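Local coordinates for LysM domain protein (Mycobacterium smegmatis, PDB 4OIT) that binds mannose as a bacterial lectin of the beta-prism II fold and forms a domain-swapped dimer, at residues G14-S19 against T25-D30; G32-Y37 against A42-G47. All blocks are in the same frame, centred on the assembly; numbering follows the deposited sequence.

Interaction 1. Residues G14-S19 against T25-D30; sequences GGSLQS and TLTLQD
The flat group that meets its partner here is the carboxamide of Q18, whose NE2 reaches T25 OG1 at its edge, only 5° out of the amide plane. The bond is long at 3.2 Å between Q18 NE2 and T25 OG1 but straight, 168° at the hydrogen. The side chain gets there because CG lies anti to the backbone N (chi1 -164°) and the chain stays extended beyond it, crossing T25 at a slant, with its NE2 and CG at OG1. One step along the same face of the sheet, S16 OG and T27 OG1 come within 2.9 Å in a hydroxyl-hydroxyl hydrogen bond. T25 CG2 sits 4.2 Å from S16 CB, so a methyl separates the two polar pairs. Both non-hydrogen-bonded pairs of the hairpin thus carry a side-chain bond across the strands.

The hydrogen-bonded pair between them is L17 with L26. L17 N gives a bond of 2.7 Å to L26 O, L26 N returns one to L17 O, and both side chains turn to the other face, where CB of L17 lies 4.2 Å from CB of L26. Beyond S16 the backbone pairing runs on into the loop: L28 N bonds to G15 O, and G14 N to L28 O at 2.8 Å. G14 has a positive phi, readily adopted by glycine.

This is an antiparallel beta hairpin at one margin of its sheet. Strand 24-28 is bonded on its other side to strand 34-38, while L26 packs on L34 and L36, L28 reaches V53 and A56 of strand 53-58, and L26 also meets L94 of the second subunit.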
ATOM      1  N   GLY B  14     -12.345  -9.959   2.057  1.00 28.47           N
ATOM      2  CA  GLY B  14     -13.555 -10.645   2.516  1.00 28.08           C
ATOM      3  C   GLY B  14     -14.782 -10.338   1.672  1.00 28.25           C
ATOM      4  O   GLY B  14     -15.847 -10.917   1.886  1.00 28.85           O
ATOM      5  N   GLY B  15     -14.633  -9.427   0.711  1.00 27.98           N
ATOM      6  CA  GLY B  15     -15.729  -9.032  -0.170  1.00 27.86           C
ATOM      7  C   GLY B  15     -15.977 -10.082  -1.233  1.00 27.92           C
ATOM      8  O   GLY B  15     -15.043 -10.747  -1.689  1.00 27.83           O
ATOM      9  N   SER B  16     -17.238 -10.229  -1.628  1.00 27.69           N
ATOM     10  CA  SER B  16     -17.629 -11.265  -2.579  1.00 27.53           C
ATOM     11  C   SER B  16     -18.578 -10.743  -3.646  1.00 27.44           C
ATOM     12  O   SER B  16     -19.412  -9.876  -3.382  1.00 26.90           O
ATOM     13  CB  SER B  16     -18.306 -12.431  -1.854  1.00 27.44           C
ATOM     14  OG  SER B  16     -17.410 -13.086  -0.974  1.00 27.87           O
ATOM     15  N   LEU B  17     -18.416 -11.268  -4.858  1.00 27.10           N
ATOM     16  CA  LEU B  17     -19.474 -11.258  -5.858  1.00 27.04           C
ATOM     17  C   LEU B  17     -20.099 -12.641  -5.864  1.00 27.24           C
ATOM     18  O   LEU B  17     -19.416 -13.635  -5.614  1.00 27.41           O
ATOM     19  CB  LEU B  17     -18.937 -10.935  -7.254  1.00 26.87           C
ATOM     20  CG  LEU B  17     -18.528  -9.493  -7.562  1.00 26.93           C
ATOM     21  CD1 LEU B  17     -18.284  -9.357  -9.060  1.00 26.90           C
ATOM     22  CD2 LEU B  17     -19.573  -8.486  -7.095  1.00 26.63           C
ATOM     23  N   GLN B  18     -21.400 -12.698  -6.128  1.00 27.34           N
ATOM     24  CA  GLN B  18     -22.085 -13.974  -6.316  1.00 27.45           C
ATOM     25  C   GLN B  18     -23.007 -13.912  -7.524  1.00 27.54           C
ATOM     26  O   GLN B  18     -23.675 -12.903  -7.758  1.00 27.61           O
ATOM     27  CB  GLN B  18     -22.880 -14.374  -5.069  1.00 27.34           C
ATOM     28  CG  GLN B  18     -23.293 -15.840  -5.070  1.00 27.47           C
ATOM     29  CD  GLN B  18     -24.046 -16.249  -3.819  1.00 27.35           C
ATOM     30  OE1 GLN B  18     -25.197 -15.864  -3.625  1.00 27.64           O
ATOM     31  NE2 GLN B  18     -23.406 -17.042  -2.968  1.00 27.09           N
ATOM     32  N   SER B  19     -23.038 -15.003  -8.282  1.00 27.79           N
ATOM     33  CA  SER B  19     -23.925 -15.121  -9.434  1.00 28.40           C
ATOM     34  C   SER B  19     -25.383 -15.095  -8.978  1.00 28.64           C
ATOM     35  O   SER B  19     -25.694 -15.491  -7.850  1.00 28.56           O
ATOM     36  CB  SER B  19     -23.635 -16.411 -10.202  1.00 28.74           C
ATOM     37  OG  SER B  19     -23.698 -17.545  -9.351  1.00 28.99           O
ATOM     38  N   THR B  25     -19.483 -18.089  -6.578  1.00 28.85           N
ATOM     39  CA  THR B  25     -19.076 -17.027  -5.650  1.00 28.61           C
ATOM     40  C   THR B  25     -17.617 -16.632  -5.873  1.00 28.04           C
ATOM     41  O   THR B  25     -16.712 -17.444  -5.672  1.00 28.34           O
ATOM     42  CB  THR B  25     -19.253 -17.475  -4.183  1.00 28.57           C
ATOM     43  OG1 THR B  25     -20.567 -18.014  -4.000  1.00 28.36           O
ATOM     44  CG2 THR B  25     -19.045 -16.305  -3.220  1.00 28.63           C
ATOM     45  N   LEU B  26     -17.401 -15.386  -6.290  1.00 27.56           N
ATOM     46  CA  LEU B  26     -16.052 -14.830  -6.465  1.00 26.75           C
ATOM     47  C   LEU B  26     -15.671 -14.016  -5.227  1.00 26.48           C
ATOM     48  O   LEU B  26     -16.276 -12.979  -4.952  1.00 26.43           O
ATOM     49  CB  LEU B  26     -15.997 -13.945  -7.713  1.00 26.51           C
ATOM     50  CG  LEU B  26     -14.652 -13.280  -8.037  1.00 26.43           C
ATOM     51  CD1 LEU B  26     -13.644 -14.303  -8.540  1.00 26.22           C
ATOM     52  CD2 LEU B  26     -14.841 -12.171  -9.061  1.00 26.53           C
ATOM     53  N   THR B  27     -14.661 -14.482  -4.496  1.00 25.94           N
ATOM     54  CA  THR B  27     -14.283 -13.891  -3.210  1.00 25.39           C
ATOM     55  C   THR B  27     -12.811 -13.496  -3.172  1.00 25.28           C
ATOM     56  O   THR B  27     -11.931 -14.321  -3.431  1.00 24.86           O
ATOM     57  CB  THR B  27     -14.543 -14.882  -2.055  1.00 25.40           C
ATOM     58  OG1 THR B  27     -15.913 -15.304  -2.082  1.00 25.69           O
ATOM     59  CG2 THR B  27     -14.235 -14.247  -0.693  1.00 25.36           C
ATOM     60  N   LEU B  28     -12.548 -12.232  -2.848  1.00 25.26           N
ATOM     61  CA  LEU B  28     -11.201 -11.804  -2.488  1.00 25.28           C
ATOM     62  C   LEU B  28     -10.986 -12.177  -1.027  1.00 25.49           C
ATOM     63  O   LEU B  28     -11.565 -11.564  -0.126  1.00 25.76           O
ATOM     64  CB  LEU B  28     -11.006 -10.299  -2.695  1.00 25.34           C
ATOM     65  CG  LEU B  28      -9.628  -9.732  -2.310  1.00 25.24           C
ATOM     66  CD1 LEU B  28      -8.488 -10.541  -2.911  1.00 25.23           C
ATOM     67  CD2 LEU B  28      -9.508  -8.275  -2.734  1.00 25.13           C
ATOM     68  N   GLN B  29     -10.158 -13.193  -0.805  1.00 25.14           N
ATOM     69  CA  GLN B  29      -9.952 -13.753   0.527  1.00 25.03           C
ATOM     70  C   GLN B  29      -8.952 -12.929   1.339  1.00 24.76           C
ATOM     71  O   GLN B  29      -8.328 -11.998   0.824  1.00 24.33           O
ATOM     72  CB  GLN B  29      -9.465 -15.199   0.415  1.00 25.22           C
ATOM     73  CG  GLN B  29     -10.365 -16.094  -0.430  1.00 25.53           C
ATOM     74  CD  GLN B  29      -9.998 -17.571  -0.371  1.00 25.72           C
ATOM     75  OE1 GLN B  29     -10.868 -18.430  -0.507  1.00 26.94           O
ATOM     76  NE2 GLN B  29      -8.717 -17.877  -0.181  1.00 25.31           N
ATOM     77  N   ASP B  30      -8.817 -13.288   2.613  1.00 24.56           N
ATOM     78  CA  ASP B  30      -7.848 -12.665   3.520  1.00 24.34           C
ATOM     79  C   ASP B  30      -6.393 -12.998   3.183  1.00 23.57           C
ATOM     80  O   ASP B  30      -5.493 -12.219   3.500  1.00 23.13           O
ATOM     81  CB  ASP B  30      -8.133 -13.068   4.975  1.00 24.89           C
ATOM     82  CG  ASP B  30      -9.245 -12.247   5.611  1.00 25.37           C
ATOM     83  OD1 ASP B  30      -9.726 -11.276   4.983  1.00 25.89           O
ATOM     84  OD2 ASP B  30      -9.633 -12.571   6.753  1.00 25.71           O
TER

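Interaction 2. Residues G32-Y37 against A42-G47; sequences GNLVLY and AVWSTG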
ATOM      1  N   GLY B  32      -5.161 -13.060   0.260  1.00 22.53           N
ATOM      2  CA  GLY B  32      -4.790 -12.298  -0.930  1.00 22.51           C
ATOM      3  C   GLY B  32      -5.272 -12.911  -2.232  1.00 22.25           C
ATOM      4  O   GLY B  32      -5.228 -12.263  -3.278  1.00 22.08           O
ATOM      5  N   ASN B  33      -5.731 -14.159  -2.178  1.00 22.21           N
ATOM      6  CA  ASN B  33      -6.169 -14.864  -3.376  1.00 22.37           C
ATOM      7  C   ASN B  33      -7.597 -14.485  -3.760  1.00 22.61           C
ATOM      8  O   ASN B  33      -8.500 -14.501  -2.922  1.00 22.27           O
ATOM      9  CB  ASN B  33      -6.057 -16.378  -3.176  1.00 22.34           C
ATOM     10  CG  ASN B  33      -5.905 -17.140  -4.486  1.00 22.68           C
ATOM     11  OD1 ASN B  33      -5.755 -16.548  -5.562  1.00 22.70           O
ATOM     12  ND2 ASN B  33      -5.936 -18.467  -4.398  1.00 22.65           N
ATOM     13  N   LEU B  34      -7.785 -14.122  -5.026  1.00 23.12           N
ATOM     14  CA  LEU B  34      -9.114 -13.911  -5.584  1.00 23.56           C
ATOM     15  C   LEU B  34      -9.611 -15.250  -6.112  1.00 24.23           C
ATOM     16  O   LEU B  34      -9.140 -15.725  -7.142  1.00 24.14           O
ATOM     17  CB  LEU B  34      -9.077 -12.880  -6.714  1.00 23.37           C
ATOM     18  CG  LEU B  34     -10.435 -12.600  -7.369  1.00 23.39           C
ATOM     19  CD1 LEU B  34     -11.351 -11.851  -6.409  1.00 23.28           C
ATOM     20  CD2 LEU B  34     -10.265 -11.826  -8.668  1.00 23.41           C
ATOM     21  N   VAL B  35     -10.567 -15.848  -5.408  1.00 25.41           N
ATOM     22  CA  VAL B  35     -10.996 -17.216  -5.695  1.00 25.86           C
ATOM     23  C   VAL B  35     -12.442 -17.281  -6.185  1.00 26.39           C
ATOM     24  O   VAL B  35     -13.340 -16.685  -5.589  1.00 26.61           O
ATOM     25  CB  VAL B  35     -10.858 -18.113  -4.451  1.00 26.06           C
ATOM     26  CG1 VAL B  35     -11.057 -19.576  -4.827  1.00 26.24           C
ATOM     27  CG2 VAL B  35      -9.496 -17.914  -3.795  1.00 26.12           C
ATOM     28  N   LEU B  36     -12.647 -18.016  -7.275  1.00 26.74           N
ATOM     29  CA  LEU B  36     -13.978 -18.322  -7.787  1.00 27.15           C
ATOM     30  C   LEU B  36     -14.396 -19.710  -7.306  1.00 27.45           C
ATOM     31  O   LEU B  36     -13.768 -20.709  -7.658  1.00 26.88           O
ATOM     32  CB  LEU B  36     -13.985 -18.278  -9.319  1.00 27.22           C
ATOM     33  CG  LEU B  36     -15.288 -18.665 -10.028  1.00 27.20           C
ATOM     34  CD1 LEU B  36     -16.410 -17.694  -9.688  1.00 27.27           C
ATOM     35  CD2 LEU B  36     -15.075 -18.728 -11.532  1.00 27.42           C
ATOM     36  N   TYR B  37     -15.455 -19.759  -6.500  1.00 28.24           N
ATOM     37  CA  TYR B  37     -16.000 -21.021  -5.998  1.00 29.15           C
ATOM     38  C   TYR B  37     -17.291 -21.396  -6.724  1.00 30.44           C
ATOM     39  O   TYR B  37     -18.152 -20.549  -6.960  1.00 29.99           O
ATOM     40  CB  TYR B  37     -16.260 -20.930  -4.494  1.00 28.93           C
ATOM     41  CG  TYR B  37     -14.997 -20.899  -3.662  1.00 28.80           C
ATOM     42  CD1 TYR B  37     -14.246 -22.053  -3.462  1.00 28.79           C
ATOM     43  CD2 TYR B  37     -14.557 -19.718  -3.070  1.00 28.85           C
ATOM     44  CE1 TYR B  37     -13.086 -22.031  -2.703  1.00 28.87           C
ATOM     45  CE2 TYR B  37     -13.399 -19.687  -2.308  1.00 28.74           C
ATOM     46  CZ  TYR B  37     -12.670 -20.846  -2.123  1.00 28.72           C
ATOM     47  OH  TYR B  37     -11.521 -20.824  -1.370  1.00 28.46           O
ATOM     48  N   ALA B  42     -13.105 -24.948  -5.490  1.00 35.03           N
ATOM     49  CA  ALA B  42     -12.412 -23.870  -6.189  1.00 34.07           C
ATOM     50  C   ALA B  42     -12.189 -24.272  -7.644  1.00 33.08           C
ATOM     51  O   ALA B  42     -11.546 -25.283  -7.923  1.00 33.00           O
ATOM     52  CB  ALA B  42     -11.085 -23.565  -5.514  1.00 33.96           C
ATOM     53  N   VAL B  43     -12.731 -23.481  -8.563  1.00 32.31           N
ATOM     54  CA  VAL B  43     -12.615 -23.764 -10.003  1.00 31.85           C
ATOM     55  C   VAL B  43     -11.636 -22.831 -10.719  1.00 30.68           C
ATOM     56  O   VAL B  43     -11.242 -23.090 -11.857  1.00 30.43           O
ATOM     57  CB  VAL B  43     -13.989 -23.722 -10.708  1.00 32.21           C
ATOM     58  CG1 VAL B  43     -14.923 -24.752 -10.091  1.00 32.78           C
ATOM     59  CG2 VAL B  43     -14.614 -22.333 -10.647  1.00 32.15           C
ATOM     60  N   TRP B  44     -11.255 -21.749 -10.048  1.00 29.46           N
ATOM     61  CA  TRP B  44     -10.304 -20.779 -10.586  1.00 28.76           C
ATOM     62  C   TRP B  44      -9.860 -19.816  -9.496  1.00 27.77           C
ATOM     63  O   TRP B  44     -10.606 -19.528  -8.558  1.00 27.34           O
ATOM     64  CB  TRP B  44     -10.925 -19.979 -11.739  1.00 29.03           C
ATOM     65  CG  TRP B  44     -10.013 -18.923 -12.305  1.00 28.94           C
ATOM     66  CD1 TRP B  44      -9.019 -19.107 -13.221  1.00 28.90           C
ATOM     67  CD2 TRP B  44     -10.017 -17.524 -11.992  1.00 28.94           C
ATOM     68  NE1 TRP B  44      -8.404 -17.910 -13.500  1.00 29.06           N
ATOM     69  CE2 TRP B  44      -8.995 -16.923 -12.757  1.00 29.03           C
ATOM     70  CE3 TRP B  44     -10.783 -16.721 -11.138  1.00 29.09           C
ATOM     71  CZ2 TRP B  44      -8.720 -15.553 -12.697  1.00 29.18           C
ATOM     72  CZ3 TRP B  44     -10.508 -15.358 -11.077  1.00 29.26           C
ATOM     73  CH2 TRP B  44      -9.484 -14.790 -11.852  1.00 29.25           C
ATOM     74  N   SER B  45      -8.631 -19.331  -9.628  1.00 26.53           N
ATOM     75  CA  SER B  45      -8.131 -18.267  -8.771  1.00 25.57           C
ATOM     76  C   SER B  45      -7.006 -17.529  -9.474  1.00 24.86           C
ATOM     77  O   SER B  45      -6.437 -18.030 -10.442  1.00 25.22           O
ATOM     78  CB  SER B  45      -7.653 -18.822  -7.423  1.00 25.62           C
ATOM     79  OG  SER B  45      -6.424 -19.520  -7.544  1.00 25.57           O
ATOM     80  N   THR B  46      -6.698 -16.335  -8.978  1.00 23.96           N
ATOM     81  CA  THR B  46      -5.578 -15.536  -9.485  1.00 23.19           C
ATOM     82  C   THR B  46      -4.220 -16.042  -8.990  1.00 22.79           C
ATOM     83  O   THR B  46      -3.175 -15.583  -9.460  1.00 22.78           O
ATOM     84  CB  THR B  46      -5.711 -14.062  -9.057  1.00 22.87           C
ATOM     85  OG1 THR B  46      -5.909 -13.994  -7.639  1.00 22.37           O
ATOM     86  CG2 THR B  46      -6.876 -13.399  -9.772  1.00 22.63           C
ATOM     87  N   GLY B  47      -4.238 -16.962  -8.029  1.00 22.36           N
ATOM     88  CA  GLY B  47      -3.016 -17.543  -7.483  1.00 22.11           C
ATOM     89  C   GLY B  47      -2.164 -16.531  -6.742  1.00 21.81           C
ATOM     90  O   GLY B  47      -0.943 -16.658  -6.697  1.00 22.15           O
TER
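Strands 34-38 and 41-45 form a beta hairpin at the margin of a four-stranded antiparallel sheet of the beta-prism II fold, and a beta bulge between L36 and Y37 shifts their register by one residue. L36 N bonds to W44 O at 2.8 Å, but L36 O accepts from V43 N, so V43 is the extra residue of the bulge. Its CG2 crosses the L36 side chain and touches CD2 at 3.7 Å. On the same residue, L36 CB meets the edge of the W44 indole in its plane, 4.0 Å from CE3; CG of W44 stands anti to the backbone N (chi1 178°), which lays the six-membered ring alongside the strand toward L34.

On the other face, V35 CG1 rests 3.3 Å above the plane of the Y37 ring, near its rim, and also touches A42 CB. A42 CB in turn lies 3.8 Å from Y37 CE1, while the phenol hydroxyl is bonded to Q29.

At the open end the hydroxyl of T46 takes over a backbone role: L34 N bonds to T46 OG1 at 3.2 Å. N33 ND2 makes a weak bond to S45 OG.

The chemistry implies a divided hairpin. Where the strands end, one backbone bond is kept, T46 N to L34 O, while the N-H of L34 turns to the T46 hydroxyl; N33 OD1 and T46 OG1 are both bonded to T48, which ties the two strand ends to the residue that follows G47. Elsewhere L36 and W44 pack on L88 and L106 of the second subunit, and V43 on its R92.

In the fold
Followed from the N terminus, the chain illustrates how a sheet can be assembled from successive hairpins. Interaction 1 closes the short loop between strands 16-18 and 24-28; after the turn at D30 and D31, interaction 2 closes the next, between strands 34-38 and 41-45. The two loops neither nest nor cross but follow in series, their centres about 9 Å apart. Strands 24-28 and 34-38 join them as neighbours in one four-stranded sheet, with T25 O 2.8 Å from Y37 N and Q29 OE1 2.6 Å from Y37 OH. Both hairpins touch the second subunit, so this sheet takes part in the packing between the two subunits of the domain-swapped dimer.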